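Side-chain contacts in odorant binding protein (AGAP010409-PA) (Anopheles gambiae, PDB 3L4A), which probably binds and carries odorant molecules, as a secreted, mainly helical member of the PBP/GOBP family of insect odorant-binding proteins: residues Asn50-Lys55 and Ser102-Leu107; Gln61-Asn66 and Glu109-Tyr114. One frame throughout, in Å; residues are numbered along the deposited sequence.

Contact 1 (Asn50-Lys55 and Ser102-Leu107)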
ATOM      1  N   ASN A  50       5.879   7.299   0.340  1.00 10.17           N
ATOM      2  CA  ASN A  50       6.947   6.689  -0.456  0.51 12.33           C
ATOM      3  C   ASN A  50       7.116   5.200  -0.199  1.00 11.87           C
ATOM      4  O   ASN A  50       8.223   4.659  -0.176  1.00 12.75           O
ATOM      5  CB  ASN A  50       8.277   7.439  -0.351  0.51 12.93           C
ATOM      6  CG  ASN A  50       9.067   7.364  -1.639  0.51 15.53           C
ATOM      7  OD1 ASN A  50       8.524   6.980  -2.680  0.51 12.34           O
ATOM      8  ND2 ASN A  50      10.343   7.728  -1.587  0.51 18.26           N
ATOM      9  N   LEU A  51       5.975   4.538  -0.043  1.00  8.68           N
ATOM     10  CA  LEU A  51       5.900   3.084   0.090  1.00  8.05           C
ATOM     11  C   LEU A  51       5.701   2.435  -1.267  1.00  9.98           C
ATOM     12  O   LEU A  51       5.797   1.214  -1.399  1.00  9.81           O
ATOM     13  CB  LEU A  51       4.700   2.707   0.956  1.00  8.09           C
ATOM     14  CG  LEU A  51       4.693   3.220   2.385  1.00  9.30           C
ATOM     15  CD1 LEU A  51       3.348   2.953   3.043  1.00 12.03           C
ATOM     16  CD2 LEU A  51       5.819   2.564   3.175  1.00 12.62           C
ATOM     17  N   TYR A  52       5.404   3.252  -2.267  1.00  8.62           N
ATOM     18  CA  TYR A  52       4.929   2.758  -3.548  1.00  9.60           C
ATOM     19  C   TYR A  52       5.211   3.769  -4.633  1.00 10.00           C
ATOM     20  O   TYR A  52       5.287   4.979  -4.388  1.00 12.44           O
ATOM     21  CB  TYR A  52       3.411   2.483  -3.498  1.00  9.19           C
ATOM     22  CG  TYR A  52       2.856   1.982  -4.816  1.00  7.24           C
ATOM     23  CD1 TYR A  52       2.912   0.635  -5.144  1.00 10.48           C
ATOM     24  CD2 TYR A  52       2.279   2.858  -5.741  1.00  8.25           C
ATOM     25  CE1 TYR A  52       2.430   0.171  -6.355  1.00  9.77           C
ATOM     26  CE2 TYR A  52       1.786   2.394  -6.959  1.00  9.33           C
ATOM     27  CZ  TYR A  52       1.861   1.044  -7.256  1.00  9.04           C
ATOM     28  OH  TYR A  52       1.384   0.550  -8.448  1.00 10.12           O
ATOM     29  N   ASP A  53       5.326   3.250  -5.844  1.00 10.89           N
ATOM     30  CA  ASP A  53       5.631   4.039  -7.006  1.00  9.97           C
ATOM     31  C   ASP A  53       4.964   3.387  -8.218  1.00 10.74           C
ATOM     32  O   ASP A  53       5.016   2.172  -8.353  1.00 11.39           O
ATOM     33  CB  ASP A  53       7.152   4.037  -7.169  1.00 16.18           C
ATOM     34  CG  ASP A  53       7.608   4.969  -8.236  1.00 12.65           C
ATOM     35  OD1 ASP A  53       7.982   6.102  -7.879  1.00 20.53           O
ATOM     36  OD2 ASP A  53       7.545   4.589  -9.429  1.00  9.29           O
ATOM     37  N   ASP A  54       4.338   4.176  -9.088  1.00 11.36           N
ATOM     38  CA  ASP A  54       3.621   3.615 -10.233  1.00 12.08           C
ATOM     39  C   ASP A  54       4.542   2.803 -11.129  1.00 14.33           C
ATOM     40  O   ASP A  54       4.120   1.814 -11.730  1.00 14.18           O
ATOM     41  CB  ASP A  54       2.948   4.716 -11.059  1.00 13.67           C
ATOM     42  CG  ASP A  54       1.851   5.423 -10.300  1.00 18.34           C
ATOM     43  OD1 ASP A  54       1.018   4.735  -9.674  1.00 12.42           O
ATOM     44  OD2 ASP A  54       1.816   6.669 -10.330  1.00 21.51           O
ATOM     45  N   LYS A  55       5.796   3.235 -11.220  1.00 14.14           N
ATOM     46  CA  LYS A  55       6.771   2.597 -12.094  1.00 13.98           C
ATOM     47  C   LYS A  55       7.558   1.510 -11.376  1.00 12.18           C
ATOM     48  O   LYS A  55       7.743   0.413 -11.909  1.00 15.61           O
ATOM     49  CB  LYS A  55       7.737   3.639 -12.669  1.00 13.21           C
ATOM     50  CG  LYS A  55       8.761   3.063 -13.640  1.00 14.18           C
ATOM     51  CD  LYS A  55       9.555   4.160 -14.326  1.00 16.43           C
ATOM     52  CE  LYS A  55      10.507   3.558 -15.351  1.00 29.37           C
ATOM     53  NZ  LYS A  55      11.367   4.571 -16.016  1.00 29.97           N
ATOM     54  N   SER A 102      -3.890  -3.640  -6.040  1.00  8.43           N
ATOM     55  CA  SER A 102      -3.482  -5.024  -6.238  1.00  8.11           C
ATOM     56  C   SER A 102      -2.112  -5.283  -5.623  1.00  8.40           C
ATOM     57  O   SER A 102      -1.903  -6.290  -4.949  1.00  9.10           O
ATOM     58  CB  SER A 102      -3.462  -5.389  -7.719  0.76  9.39           C
ATOM     59  OG  SER A 102      -3.136  -6.760  -7.880  0.76 13.38           O
ATOM     60  N   ALA A 103      -1.177  -4.366  -5.844  1.00  8.13           N
ATOM     61  CA  ALA A 103       0.162  -4.511  -5.289  1.00  7.29           C
ATOM     62  C   ALA A 103       0.101  -4.634  -3.774  1.00  8.97           C
ATOM     63  O   ALA A 103       0.692  -5.546  -3.188  1.00 10.27           O
ATOM     64  CB  ALA A 103       1.032  -3.327  -5.698  1.00  9.39           C
ATOM     65  N   PHE A 104      -0.624  -3.723  -3.135  1.00  7.85           N
ATOM     66  CA  PHE A 104      -0.676  -3.723  -1.681  1.00 11.39           C
ATOM     67  C   PHE A 104      -1.396  -4.934  -1.085  1.00 11.30           C
ATOM     68  O   PHE A 104      -1.166  -5.286   0.070  1.00 10.59           O
ATOM     69  CB  PHE A 104      -1.235  -2.405  -1.149  1.00 13.52           C
ATOM     70  CG  PHE A 104      -0.197  -1.314  -1.050  1.00 10.68           C
ATOM     71  CD1 PHE A 104       0.749  -1.334  -0.035  1.00 14.20           C
ATOM     72  CD2 PHE A 104      -0.161  -0.279  -1.977  1.00 11.91           C
ATOM     73  CE1 PHE A 104       1.712  -0.340   0.063  1.00 13.25           C
ATOM     74  CE2 PHE A 104       0.793   0.724  -1.883  1.00 15.86           C
ATOM     75  CZ  PHE A 104       1.731   0.692  -0.858  1.00 14.36           C
ATOM     76  N   GLN A 105      -2.239  -5.598  -1.867  1.00  8.38           N
ATOM     77  CA  GLN A 105      -2.852  -6.829  -1.382  1.00  9.96           C
ATOM     78  C   GLN A 105      -1.802  -7.874  -0.983  1.00 10.68           C
ATOM     79  O   GLN A 105      -2.047  -8.700  -0.101  1.00 10.57           O
ATOM     80  CB  GLN A 105      -3.826  -7.406  -2.408  1.00  9.87           C
ATOM     81  CG  GLN A 105      -5.114  -6.602  -2.554  1.00 12.79           C
ATOM     82  CD  GLN A 105      -6.046  -7.205  -3.572  1.00 21.51           C
ATOM     83  OE1 GLN A 105      -7.259  -7.250  -3.368  1.00 27.02           O
ATOM     84  NE2 GLN A 105      -5.484  -7.686  -4.675  1.00 20.18           N
ATOM     85  N   CYS A 106      -0.636  -7.834  -1.617  1.00  7.69           N
ATOM     86  CA  CYS A 106       0.435  -8.760  -1.251  1.00  8.57           C
ATOM     87  C   CYS A 106       0.859  -8.590   0.199  1.00 10.71           C
ATOM     88  O   CYS A 106       1.266  -9.557   0.843  1.00 12.69           O
ATOM     89  CB  CYS A 106       1.645  -8.566  -2.155  1.00  8.25           C
ATOM     90  SG  CYS A 106       1.433  -9.346  -3.763  1.00 11.26           S
ATOM     91  N   LEU A 107       0.739  -7.372   0.715  1.00  8.97           N
ATOM     92  CA  LEU A 107       1.220  -7.071   2.065  1.00 10.48           C
ATOM     93  C   LEU A 107       0.099  -7.061   3.105  1.00 13.27           C
ATOM     94  O   LEU A 107       0.325  -6.701   4.259  1.00 11.32           O
ATOM     95  CB  LEU A 107       2.028  -5.765   2.087  0.54 13.30           C
ATOM     96  CG  LEU A 107       3.456  -5.856   1.525  0.54 12.35           C
ATOM     97  CD1 LEU A 107       3.461  -5.841   0.008  0.54 12.36           C
ATOM     98  CD2 LEU A 107       4.331  -4.733   2.062  0.54 15.25           C
TER

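Contact 2 (Gln61-Asn66 and Glu109-Tyr114)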
ATOM      1  N   GLN A  61      11.665  -2.416   1.471  1.00 10.35           N
ATOM      2  CA  GLN A  61      12.368  -1.957   2.666  1.00  9.79           C
ATOM      3  C   GLN A  61      11.566  -0.895   3.424  1.00  7.60           C
ATOM      4  O   GLN A  61      11.463  -0.943   4.653  1.00 10.84           O
ATOM      5  CB  GLN A  61      13.758  -1.422   2.316  1.00 12.03           C
ATOM      6  CG  GLN A  61      14.494  -0.865   3.520  1.00 10.19           C
ATOM      7  CD  GLN A  61      14.808  -1.922   4.567  1.00  9.65           C
ATOM      8  OE1 GLN A  61      15.059  -3.085   4.234  1.00 11.54           O
ATOM      9  NE2 GLN A  61      14.802  -1.529   5.830  1.00 10.91           N
ATOM     10  N   ALA A  62      10.986   0.045   2.680  1.00 13.52           N
ATOM     11  CA  ALA A  62      10.134   1.070   3.278  1.00 13.81           C
ATOM     12  C   ALA A  62       8.929   0.451   3.989  1.00 11.53           C
ATOM     13  O   ALA A  62       8.563   0.853   5.088  1.00 12.41           O
ATOM     14  CB  ALA A  62       9.680   2.062   2.226  1.00 13.04           C
ATOM     15  N   ASN A  63       8.314  -0.542   3.358  1.00 11.11           N
ATOM     16  CA  ASN A  63       7.212  -1.251   4.000  1.00  9.52           C
ATOM     17  C   ASN A  63       7.635  -2.063   5.229  1.00  9.09           C
ATOM     18  O   ASN A  63       6.929  -2.112   6.234  1.00 10.97           O
ATOM     19  CB  ASN A  63       6.460  -2.100   2.975  1.00  9.33           C
ATOM     20  CG  ASN A  63       5.531  -1.268   2.130  1.00 10.31           C
ATOM     21  OD1 ASN A  63       4.396  -0.991   2.533  1.00 10.99           O
ATOM     22  ND2 ASN A  63       6.005  -0.829   0.973  1.00 11.51           N
ATOM     23  N   TRP A  64       8.804  -2.694   5.154  1.00 10.10           N
ATOM     24  CA  TRP A  64       9.357  -3.405   6.299  1.00  9.39           C
ATOM     25  C   TRP A  64       9.481  -2.440   7.469  1.00  9.45           C
ATOM     26  O   TRP A  64       9.091  -2.751   8.586  1.00 11.83           O
ATOM     27  CB  TRP A  64      10.732  -3.967   5.920  1.00 11.16           C
ATOM     28  CG  TRP A  64      11.489  -4.633   7.038  1.00 10.18           C
ATOM     29  CD1 TRP A  64      12.561  -4.119   7.727  1.00 11.82           C
ATOM     30  CD2 TRP A  64      11.265  -5.941   7.572  1.00  8.18           C
ATOM     31  NE1 TRP A  64      12.997  -5.021   8.658  1.00 13.24           N
ATOM     32  CE2 TRP A  64      12.223  -6.149   8.589  1.00 11.01           C
ATOM     33  CE3 TRP A  64      10.343  -6.954   7.297  1.00  9.32           C
ATOM     34  CZ2 TRP A  64      12.288  -7.328   9.319  1.00 12.55           C
ATOM     35  CZ3 TRP A  64      10.406  -8.126   8.027  1.00 13.93           C
ATOM     36  CH2 TRP A  64      11.373  -8.302   9.031  1.00 11.14           C
ATOM     37  N   GLU A  65       9.999  -1.254   7.194  1.00 11.62           N
ATOM     38  CA  GLU A  65      10.157  -0.251   8.240  1.00 11.43           C
ATOM     39  C   GLU A  65       8.803   0.258   8.740  1.00 12.99           C
ATOM     40  O   GLU A  65       8.657   0.586   9.916  1.00 17.93           O
ATOM     41  CB  GLU A  65      11.039   0.892   7.741  1.00 12.70           C
ATOM     42  CG  GLU A  65      12.482   0.467   7.527  1.00 12.02           C
ATOM     43  CD  GLU A  65      13.333   1.545   6.869  1.00 16.75           C
ATOM     44  OE1 GLU A  65      12.919   2.722   6.851  1.00 26.47           O
ATOM     45  OE2 GLU A  65      14.429   1.212   6.372  1.00 13.49           O
ATOM     46  N   ASN A  66       7.812   0.284   7.855  1.00 13.36           N
ATOM     47  CA  ASN A  66       6.467   0.735   8.227  1.00 13.22           C
ATOM     48  C   ASN A  66       5.698  -0.323   9.022  1.00 15.66           C
ATOM     49  O   ASN A  66       4.612  -0.054   9.540  1.00 19.00           O
ATOM     50  CB  ASN A  66       5.695   1.148   6.971  1.00 12.99           C
ATOM     51  CG  ASN A  66       4.480   2.014   7.282  1.00 11.02           C
ATOM     52  OD1 ASN A  66       4.542   2.908   8.124  1.00 17.92           O
ATOM     53  ND2 ASN A  66       3.373   1.751   6.591  1.00 12.82           N
ATOM     54  N   GLU A 109      -1.585  -9.461   4.760  1.00 14.33           N
ATOM     55  CA  GLU A 109      -1.373 -10.316   5.926  1.00 13.10           C
ATOM     56  C   GLU A 109      -0.347  -9.706   6.885  1.00 16.78           C
ATOM     57  O   GLU A 109      -0.503  -9.794   8.098  1.00 13.63           O
ATOM     58  CB  GLU A 109      -0.952 -11.731   5.510  1.00 15.24           C
ATOM     59  CG  GLU A 109      -2.045 -12.555   4.841  1.00 18.67           C
ATOM     60  CD  GLU A 109      -2.113 -12.348   3.339  1.00 21.09           C
ATOM     61  OE1 GLU A 109      -2.841 -13.117   2.670  1.00 21.90           O
ATOM     62  OE2 GLU A 109      -1.437 -11.426   2.826  1.00 16.46           O
ATOM     63  N   ASP A 110       0.698  -9.089   6.339  1.00 13.29           N
ATOM     64  CA  ASP A 110       1.738  -8.487   7.162  1.00  9.90           C
ATOM     65  C   ASP A 110       1.205  -7.308   7.966  1.00 13.16           C
ATOM     66  O   ASP A 110       1.485  -7.176   9.161  1.00 12.89           O
ATOM     67  CB  ASP A 110       2.904  -8.029   6.285  1.00 12.39           C
ATOM     68  CG  ASP A 110       3.444  -9.139   5.417  1.00 15.92           C
ATOM     69  OD1 ASP A 110       4.491  -9.709   5.772  1.00 17.05           O
ATOM     70  OD2 ASP A 110       2.807  -9.455   4.392  1.00 21.72           O
ATOM     71  N   TYR A 111       0.448  -6.443   7.306  1.00 11.25           N
ATOM     72  CA  TYR A 111      -0.070  -5.262   7.970  1.00 12.00           C
ATOM     73  C   TYR A 111      -1.094  -5.653   9.020  1.00 15.99           C
ATOM     74  O   TYR A 111      -1.121  -5.084  10.112  1.00 17.23           O
ATOM     75  CB  TYR A 111      -0.644  -4.265   6.956  1.00 13.66           C
ATOM     76  CG  TYR A 111       0.416  -3.333   6.408  1.00 11.71           C
ATOM     77  CD1 TYR A 111       0.837  -2.237   7.145  1.00 14.26           C
ATOM     78  CD2 TYR A 111       1.012  -3.561   5.175  1.00 12.15           C
ATOM     79  CE1 TYR A 111       1.812  -1.383   6.673  1.00 12.74           C
ATOM     80  CE2 TYR A 111       1.996  -2.709   4.684  1.00 10.84           C
ATOM     81  CZ  TYR A 111       2.393  -1.623   5.442  1.00 11.97           C
ATOM     82  OH  TYR A 111       3.361  -0.755   4.980  1.00 11.21           O
ATOM     83  N   GLU A 112      -1.910  -6.652   8.707  1.00 13.96           N
ATOM     84  CA  GLU A 112      -2.925  -7.090   9.659  1.00 16.54           C
ATOM     85  C   GLU A 112      -2.282  -7.725  10.889  1.00 17.30           C
ATOM     86  O   GLU A 112      -2.733  -7.499  12.009  1.00 17.98           O
ATOM     87  CB  GLU A 112      -3.967  -8.004   8.999  1.00 17.90           C
ATOM     88  CG  GLU A 112      -4.751  -7.272   7.919  1.00 20.66           C
ATOM     89  CD  GLU A 112      -6.093  -7.906   7.600  1.00 28.63           C
ATOM     90  OE1 GLU A 112      -6.512  -8.831   8.326  1.00 27.20           O
ATOM     91  OE2 GLU A 112      -6.731  -7.465   6.619  1.00 29.99           O
ATOM     92  N   MET A 113      -1.212  -8.485  10.699  1.00 14.84           N
ATOM     93  CA  MET A 113      -0.539  -9.078  11.846  1.00 18.02           C
ATOM     94  C   MET A 113       0.062  -7.987  12.723  1.00 20.00           C
ATOM     95  O   MET A 113      -0.035  -8.033  13.948  1.00 22.79           O
ATOM     96  CB  MET A 113       0.548 -10.052  11.407  1.00 18.88           C
ATOM     97  CG  MET A 113       1.096 -10.866  12.559  1.00 25.92           C
ATOM     98  SD  MET A 113       2.219 -12.158  12.021  1.00 26.45           S
ATOM     99  CE  MET A 113       3.679 -11.198  11.634  1.00 20.69           C
ATOM    100  N   TYR A 114       0.689  -7.006  12.083  1.00 15.11           N
ATOM    101  CA  TYR A 114       1.311  -5.901  12.795  1.00 20.04           C
ATOM    102  C   TYR A 114       0.269  -5.103  13.571  1.00 20.71           C
ATOM    103  O   TYR A 114       0.497  -4.714  14.716  1.00 23.51           O
ATOM    104  CB  TYR A 114       2.046  -4.996  11.807  1.00 15.98           C
ATOM    105  CG  TYR A 114       2.617  -3.747  12.432  1.00 24.22           C
ATOM    106  CD1 TYR A 114       3.461  -3.827  13.529  1.00 22.52           C
ATOM    107  CD2 TYR A 114       2.325  -2.491  11.920  1.00 24.07           C
ATOM    108  CE1 TYR A 114       3.991  -2.691  14.108  1.00 21.73           C
ATOM    109  CE2 TYR A 114       2.859  -1.344  12.492  1.00 23.88           C
ATOM    110  CZ  TYR A 114       3.691  -1.455  13.585  1.00 25.06           C
ATOM    111  OH  TYR A 114       4.227  -0.327  14.166  1.00 30.48           O
TER

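Contact 1 (Asn50-Lys55 and Ser102-Leu107)
Two backbone N-H groups converge on Asp53 OD2, directly after Tyr52, the residue that packs most closely on Phe104. Lys55 N lies 2.8 Å from Asp53 OD2 and makes an Asx turn, approaching from the anti side of the carboxylate and 27° out of its plane; Tyr56 N is the second donor. These two bonds tie the Asp53 carboxylate to the backbone of the turn, while Leu51 and Tyr52 point their CB atoms to helix 96-105. A chi1 of 179° extends the Tyr52 ring away from its own backbone N and toward that helix. Tyr52 CB lies 3.5 Å from Phe104 CE2. The two rings sit obliquely, their planes 44° apart. In this mainly helical PBP/GOBP fold, the contact seats the small antiparallel hairpin of strands 52-53 and 57-58 against helix 96-105. Leu51 meets Phe104 differently, with its CB near the ring plane, at the edge, 4.0 Å from CZ. One residue earlier on the helix, Ala103 CB touches Tyr52 CE1 at 3.8 Å, while Arg99 and Ala100 of the preceding turn also pack on the tyrosine. Ala103 also touches Leu85 of helix 75-87, a helix that Cys106 joins through its disulfide with Cys84.

Contact 2 (Gln61-Asn66 and Glu109-Tyr114)
Tyr111 reaches from helix 108-117 to helix 60-66 and places its hydroxyl between Asn63 and Asn66, one turn apart, in a side-by-side helix pair of the PBP/GOBP fold. The short helical segments run nearly parallel, 19° apart, with their axes 11.1 Å from each other, a separation that the Tyr111 side chain bridges. Two hydrogen bonds make the polar link. Tyr111 OH donates to Asn63 OD1 at 2.7 Å, tilted 19° from the carbonyl plane, and OD1 lies in the plane of the phenol ring at its edge. The same hydroxyl accepts from Asn66 ND2 at 3.0 Å, so it serves as donor and acceptor at once. This second bond is nearly straight, with an N-H...O angle of 165°, and Tyr111 OH lies close to the plane of the Asn66 amide. The Asn63 amide stands almost square to the ring, and its ND2 is held by the backbone oxygen of Asp59, which helps fix the rotation of the amide and leaves OD1 facing the tyrosine. Van der Waals contact is slighter: Tyr114, a turn beyond Tyr111, brings CE2 to 3.7 Å from Asn66 O, which lies oblique to the ring.

Asn63 joins the two contacts, whose centres are 12 Å apart. Its amide uses both ends: OD1 serves contact 2, while ND2 lies 3.1 Å from Leu51 O of contact 1, a probable hydrogen bond. Packing adds to the junction, with Leu107 CD2 3.5 Å from Asn63 CB, Phe104 CE1 3.7 Å from Asn63 OD1 and Leu51 CD1 3.7 Å from Asn66 ND2. Helix 60-66 therefore rests on residues of contact 1 as well as on Tyr111. Helices 96-105 and 108-117 follow each other in the chain, so consecutive helices supply one side of both contacts. The side chains of Phe104 and Tyr111 each come within about 4 Å of bound glycerol, probably from crystallisation, which may mark a pocket nearby.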